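Local coordinates for protein gamma-resorcylate decarboxylase (Polaromonas, PDB 4QRO) that probably catalyses the manganese-dependent, non-oxidative decarboxylation of gamma-resorcylate (2,6-dihydroxybenzoate) to resorcinol, at residues I56-S70 and V123-R135. Residues are numbered along the deposited sequence; the frame is centred on the assembly and turned at random.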
loop_
_atom_site.group_PDB
_atom_site.type_symbol
_atom_site.label_atom_id
_atom_site.label_comp_id
_atom_site.label_asym_id
_atom_site.label_seq_id
_atom_site.Cartn_x
_atom_site.Cartn_y
_atom_site.Cartn_z
ATOM N N ILE A 56 18.387 -19.279 1.507
ATOM C CA ILE A 56 17.399 -20.124 0.949
ATOM C C ILE A 56 17.137 -19.501 -0.419
ATOM O O ILE A 56 16.710 -18.357 -0.524
ATOM C CB ILE A 56 16.147 -20.181 1.814
ATOM C CG1 ILE A 56 16.527 -20.535 3.272
ATOM C CG2 ILE A 56 15.171 -21.188 1.240
ATOM C CD1 ILE A 56 15.334 -20.715 4.184
ATOM N N LEU A 57 17.451 -20.249 -1.467
ATOM C CA LEU A 57 17.556 -19.703 -2.807
ATOM C C LEU A 57 16.243 -19.835 -3.558
ATOM O O LEU A 57 15.503 -20.790 -3.362
ATOM C CB LEU A 57 18.670 -20.436 -3.575
ATOM C CG LEU A 57 20.111 -20.302 -3.074
ATOM C CD1 LEU A 57 21.005 -21.233 -3.877
ATOM C CD2 LEU A 57 20.603 -18.861 -3.157
ATOM N N SER A 58 15.953 -18.868 -4.421
ATOM C CA SER A 58 14.771 -18.941 -5.287
ATOM C C SER A 58 15.046 -18.358 -6.662
ATOM O O SER A 58 15.791 -17.378 -6.814
ATOM C CB SER A 58 13.562 -18.182 -4.660
ATOM O OG SER A 58 13.863 -16.791 -4.505
ATOM N N LEU A 59 14.354 -18.923 -7.645
ATOM C CA LEU A 59 14.387 -18.473 -9.017
ATOM C C LEU A 59 13.851 -17.041 -9.107
ATOM O O LEU A 59 13.072 -16.584 -8.259
ATOM C CB LEU A 59 13.527 -19.429 -9.865
ATOM C CG LEU A 59 13.578 -19.420 -11.395
ATOM C CD1 LEU A 59 14.980 -19.738 -11.852
ATOM C CD2 LEU A 59 12.585 -20.419 -11.966
ATOM N N ASN A 60 14.297 -16.335 -10.133
ATOM C CA ASN A 60 13.946 -14.935 -10.339
ATOM C C ASN A 60 12.499 -14.775 -10.862
ATOM O O ASN A 60 11.773 -15.758 -10.972
ATOM C CB ASN A 60 14.983 -14.245 -11.233
ATOM C CG ASN A 60 15.009 -14.778 -12.639
ATOM O OD1 ASN A 60 14.889 -15.988 -12.869
ATOM N ND2 ASN A 60 15.242 -13.881 -13.595
ATOM N N ALA A 61 12.074 -13.536 -11.102
ATOM C CA ALA A 61 10.649 -13.225 -11.332
ATOM C C ALA A 61 10.459 -12.610 -12.716
ATOM O O ALA A 61 11.380 -11.982 -13.226
ATOM C CB ALA A 61 10.161 -12.257 -10.272
ATOM N N PRO A 62 9.279 -12.802 -13.343
ATOM C CA PRO A 62 8.166 -13.683 -12.930
ATOM C C PRO A 62 8.450 -15.154 -13.211
ATOM O O PRO A 62 7.774 -16.044 -12.666
ATOM C CB PRO A 62 6.983 -13.182 -13.763
ATOM C CG PRO A 62 7.556 -12.375 -14.878
ATOM C CD PRO A 62 8.965 -12.012 -14.547
ATOM N N ALA A 63 9.411 -15.413 -14.093
ATOM C CA ALA A 63 9.817 -16.793 -14.447
ATOM C C ALA A 63 8.616 -17.699 -14.750
ATOM O O ALA A 63 7.883 -17.456 -15.722
ATOM C CB ALA A 63 10.724 -17.379 -13.365
ATOM N N VAL A 64 8.353 -18.695 -13.911
ATOM C CA VAL A 64 7.346 -19.711 -14.233
ATOM C C VAL A 64 5.941 -19.127 -14.298
ATOM O O VAL A 64 5.111 -19.598 -15.070
ATOM C CB VAL A 64 7.428 -20.916 -13.268
ATOM C CG1 VAL A 64 6.326 -21.927 -13.533
ATOM C CG2 VAL A 64 8.796 -21.583 -13.399
ATOM N N GLN A 65 5.692 -18.061 -13.543
ATOM C CA GLN A 65 4.371 -17.443 -13.508
ATOM C C GLN A 65 3.952 -16.725 -14.793
ATOM O O GLN A 65 2.761 -16.340 -14.946
ATOM C CB GLN A 65 4.285 -16.476 -12.337
ATOM C CG GLN A 65 4.045 -17.178 -11.009
ATOM C CD GLN A 65 5.189 -18.046 -10.548
ATOM O OE1 GLN A 65 6.217 -17.537 -10.165
ATOM N NE2 GLN A 65 5.000 -19.383 -10.559
ATOM N N ALA A 66 4.925 -16.507 -15.685
ATOM C CA ALA A 66 4.681 -15.842 -16.955
ATOM C C ALA A 66 4.683 -16.860 -18.125
ATOM O O ALA A 66 4.566 -16.479 -19.263
ATOM C CB ALA A 66 5.721 -14.746 -17.190
ATOM N N ILE A 67 4.793 -18.148 -17.843
ATOM C CA ILE A 67 4.788 -19.141 -18.913
ATOM C C ILE A 67 3.351 -19.661 -19.116
ATOM O O ILE A 67 2.835 -20.473 -18.345
ATOM C CB ILE A 67 5.784 -20.256 -18.614
ATOM C CG1 ILE A 67 7.215 -19.668 -18.507
ATOM C CG2 ILE A 67 5.671 -21.352 -19.687
ATOM C CD1 ILE A 67 8.216 -20.684 -17.992
ATOM N N ALA A 68 2.722 -19.187 -20.179
ATOM C CA ALA A 68 1.275 -19.318 -20.336
ATOM C C ALA A 68 0.840 -20.703 -20.782
ATOM O O ALA A 68 -0.309 -21.086 -20.591
ATOM C CB ALA A 68 0.769 -18.271 -21.279
ATOM N N ASP A 69 1.753 -21.477 -21.347
ATOM C CA ASP A 69 1.443 -22.863 -21.665
ATOM C C ASP A 69 1.822 -23.711 -20.457
ATOM O O ASP A 69 3.006 -23.895 -20.186
ATOM C CB ASP A 69 2.249 -23.280 -22.897
ATOM C CG ASP A 69 2.060 -24.741 -23.275
ATOM O OD1 ASP A 69 1.449 -25.513 -22.520
ATOM O OD2 ASP A 69 2.527 -25.107 -24.368
ATOM N N SER A 70 0.823 -24.236 -19.747
ATOM C CA SER A 70 1.059 -24.922 -18.458
ATOM C C SER A 70 1.939 -26.187 -18.592
ATOM O O SER A 70 2.668 -26.540 -17.661
ATOM C CB SER A 70 -0.279 -25.264 -17.793
ATOM O OG SER A 70 -1.013 -26.210 -18.542
ATOM N N VAL A 123 12.566 -26.534 1.116
ATOM C CA VAL A 123 12.000 -26.192 2.426
ATOM C C VAL A 123 10.737 -25.330 2.328
ATOM O O VAL A 123 10.202 -24.903 3.341
ATOM C CB VAL A 123 13.045 -25.527 3.360
ATOM C CG1 VAL A 123 14.220 -26.463 3.603
ATOM C CG2 VAL A 123 13.518 -24.192 2.802
ATOM N N GLY A 124 10.255 -25.104 1.114
ATOM C CA GLY A 124 9.100 -24.233 0.897
ATOM C C GLY A 124 8.985 -24.027 -0.580
ATOM O O GLY A 124 9.694 -24.691 -1.348
ATOM N N ALA A 125 8.094 -23.122 -0.968
ATOM C CA ALA A 125 7.905 -22.722 -2.362
ATOM C C ALA A 125 7.947 -21.207 -2.453
ATOM O O ALA A 125 7.597 -20.526 -1.486
ATOM C CB ALA A 125 6.574 -23.219 -2.858
ATOM N N LEU A 126 8.416 -20.684 -3.582
ATOM C CA LEU A 126 8.328 -19.255 -3.855
ATOM C C LEU A 126 7.648 -19.061 -5.193
ATOM O O LEU A 126 8.004 -19.690 -6.187
ATOM C CB LEU A 126 9.699 -18.572 -3.815
ATOM C CG LEU A 126 9.656 -17.029 -3.990
ATOM C CD1 LEU A 126 10.670 -16.314 -3.091
ATOM C CD2 LEU A 126 9.847 -16.619 -5.440
ATOM N N VAL A 127 6.647 -18.190 -5.202
ATOM C CA VAL A 127 5.824 -17.951 -6.374
ATOM C C VAL A 127 5.616 -16.450 -6.579
ATOM O O VAL A 127 5.308 -15.728 -5.639
ATOM C CB VAL A 127 4.464 -18.666 -6.245
ATOM C CG1 VAL A 127 3.493 -18.247 -7.348
ATOM C CG2 VAL A 127 4.662 -20.182 -6.212
ATOM N N ASN A 128 5.748 -16.012 -7.830
ATOM C CA ASN A 128 5.738 -14.610 -8.157
ATOM C C ASN A 128 4.353 -14.134 -8.503
ATOM O O ASN A 128 4.026 -13.832 -9.669
ATOM C CB ASN A 128 6.733 -14.329 -9.269
ATOM C CG ASN A 128 8.130 -14.824 -8.933
ATOM O OD1 ASN A 128 8.745 -14.387 -7.947
ATOM N ND2 ASN A 128 8.640 -15.755 -9.752
ATOM N N GLY A 129 3.528 -14.047 -7.469
ATOM C CA GLY A 129 2.189 -13.527 -7.644
ATOM C C GLY A 129 1.352 -14.376 -8.585
ATOM O O GLY A 129 1.566 -15.592 -8.714
ATOM N N PHE A 130 0.402 -13.731 -9.261
ATOM C CA PHE A 130 -0.533 -14.439 -10.130
ATOM C C PHE A 130 0.138 -15.145 -11.294
ATOM O O PHE A 130 1.245 -14.780 -11.734
ATOM C CB PHE A 130 -1.584 -13.469 -10.693
ATOM C CG PHE A 130 -1.011 -12.392 -11.577
ATOM C CD1 PHE A 130 -0.788 -12.622 -12.928
ATOM C CD2 PHE A 130 -0.723 -11.132 -11.064
ATOM C CE1 PHE A 130 -0.249 -11.636 -13.740
ATOM C CE2 PHE A 130 -0.189 -10.143 -11.870
ATOM C CZ PHE A 130 0.052 -10.388 -13.209
ATOM N N SER A 131 -0.575 -16.127 -11.839
ATOM C CA SER A 131 -0.115 -16.838 -13.028
ATOM C C SER A 131 -0.894 -16.453 -14.288
ATOM O O SER A 131 -2.094 -16.117 -14.250
ATOM C CB SER A 131 -0.229 -18.344 -12.810
ATOM O OG SER A 131 0.645 -18.756 -11.808
ATOM N N GLN A 132 -0.181 -16.516 -15.396
ATOM C CA GLN A 132 -0.752 -16.399 -16.725
ATOM C C GLN A 132 -0.922 -17.822 -17.245
ATOM O O GLN A 132 0.008 -18.613 -17.169
ATOM C CB GLN A 132 0.183 -15.606 -17.634
ATOM C CG GLN A 132 0.303 -14.121 -17.279
ATOM C CD GLN A 132 1.400 -13.419 -18.061
ATOM O OE1 GLN A 132 2.545 -13.436 -17.671
ATOM N NE2 GLN A 132 1.041 -12.808 -19.186
ATOM N N ASP A 133 -2.109 -18.141 -17.748
ATOM C CA ASP A 133 -2.384 -19.438 -18.370
ATOM C C ASP A 133 -3.213 -19.121 -19.592
ATOM O O ASP A 133 -4.232 -18.414 -19.495
ATOM C CB ASP A 133 -3.146 -20.373 -17.413
ATOM C CG ASP A 133 -3.355 -21.804 -17.985
ATOM O OD1 ASP A 133 -3.639 -22.033 -19.198
ATOM O OD2 ASP A 133 -3.252 -22.735 -17.178
ATOM N N ASN A 134 -2.743 -19.591 -20.749
ATOM C CA ASN A 134 -3.472 -19.411 -22.020
ATOM C C ASN A 134 -4.923 -19.853 -21.970
ATOM O O ASN A 134 -5.752 -19.307 -22.681
ATOM C CB ASN A 134 -2.737 -20.143 -23.188
ATOM C CG ASN A 134 -1.513 -19.391 -23.671
ATOM O OD1 ASN A 134 -1.493 -18.159 -23.677
ATOM N ND2 ASN A 134 -0.485 -20.120 -24.074
ATOM N N ARG A 135 -5.235 -20.844 -21.124
ATOM C CA ARG A 135 -6.607 -21.338 -20.976
ATOM C C ARG A 135 -7.553 -20.383 -20.247
ATOM O O ARG A 135 -8.760 -20.562 -20.293
ATOM C CB ARG A 135 -6.611 -22.661 -20.225
ATOM C CG ARG A 135 -5.870 -23.792 -20.958
ATOM C CD ARG A 135 -5.757 -25.020 -20.073
ATOM N NE ARG A 135 -5.021 -24.713 -18.843
ATOM C CZ ARG A 135 -4.815 -25.562 -17.835
ATOM N NH1 ARG A 135 -5.274 -26.803 -17.879
ATOM N NH2 ARG A 135 -4.127 -25.170 -16.773
HETATM O O HOH W 1 11.573 -14.401 -7.662
HETATM O O HOH W 2 10.533 -17.919 -9.050
HETATM O O HOH W 3 2.825 -20.338 -12.231
HETATM O O HOH W 4 7.393 -20.495 -8.699
HETATM O O HOH W 5 -2.158 -24.245 -20.380
#
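Asn128 ND2 gives weak hydrogen bonds to Pro62 O (3.1 Å) and Asn60 O, both in the loop after strand 52-59, and a third bond to a water. At the other end of the amide, OD1 rests on Ala61 CB and is tied to Leu59 O through a second water. The Gln65 side chain crosses that of Asn128 at about a right angle, bent at chi2 (67°), and its OE1 takes the backbone N of Asn128 at 2.8 Å, the donor standing above the carbonyl plane rather than on a lone pair. The side-chain amide planes of Gln65 and Asn128 lie 50° apart, and Val127 CG1 packs against Gln65 CD. Strands 52-59 and 125-128 belong to the parallel beta/alpha barrel of the amidohydrolase fold, and the loops leave at their C-terminal ends, where the manganese sits; the side chain of Ala61 lies about 5 Å from the bound 2-nitroresorcinol. Farther out the backbones join directly, Gln132 N to Gln65 O (3.0 Å) and Asn134 N to Ala68 O (2.9 Å), while Gln132 OE1 turns to Arg166. Asp133 holds Arg135 side-on, OD2 to NH2 at 2.6 Å and OD1 to NE, and closes an Asx turn onto Arg135 N. With an alanine here the guanidinium would probably swing off Ser70 OG, which lies over one face, and Arg135 N would lose its acceptor. Through a water, Asp133 OD1 also reaches Ser70 N.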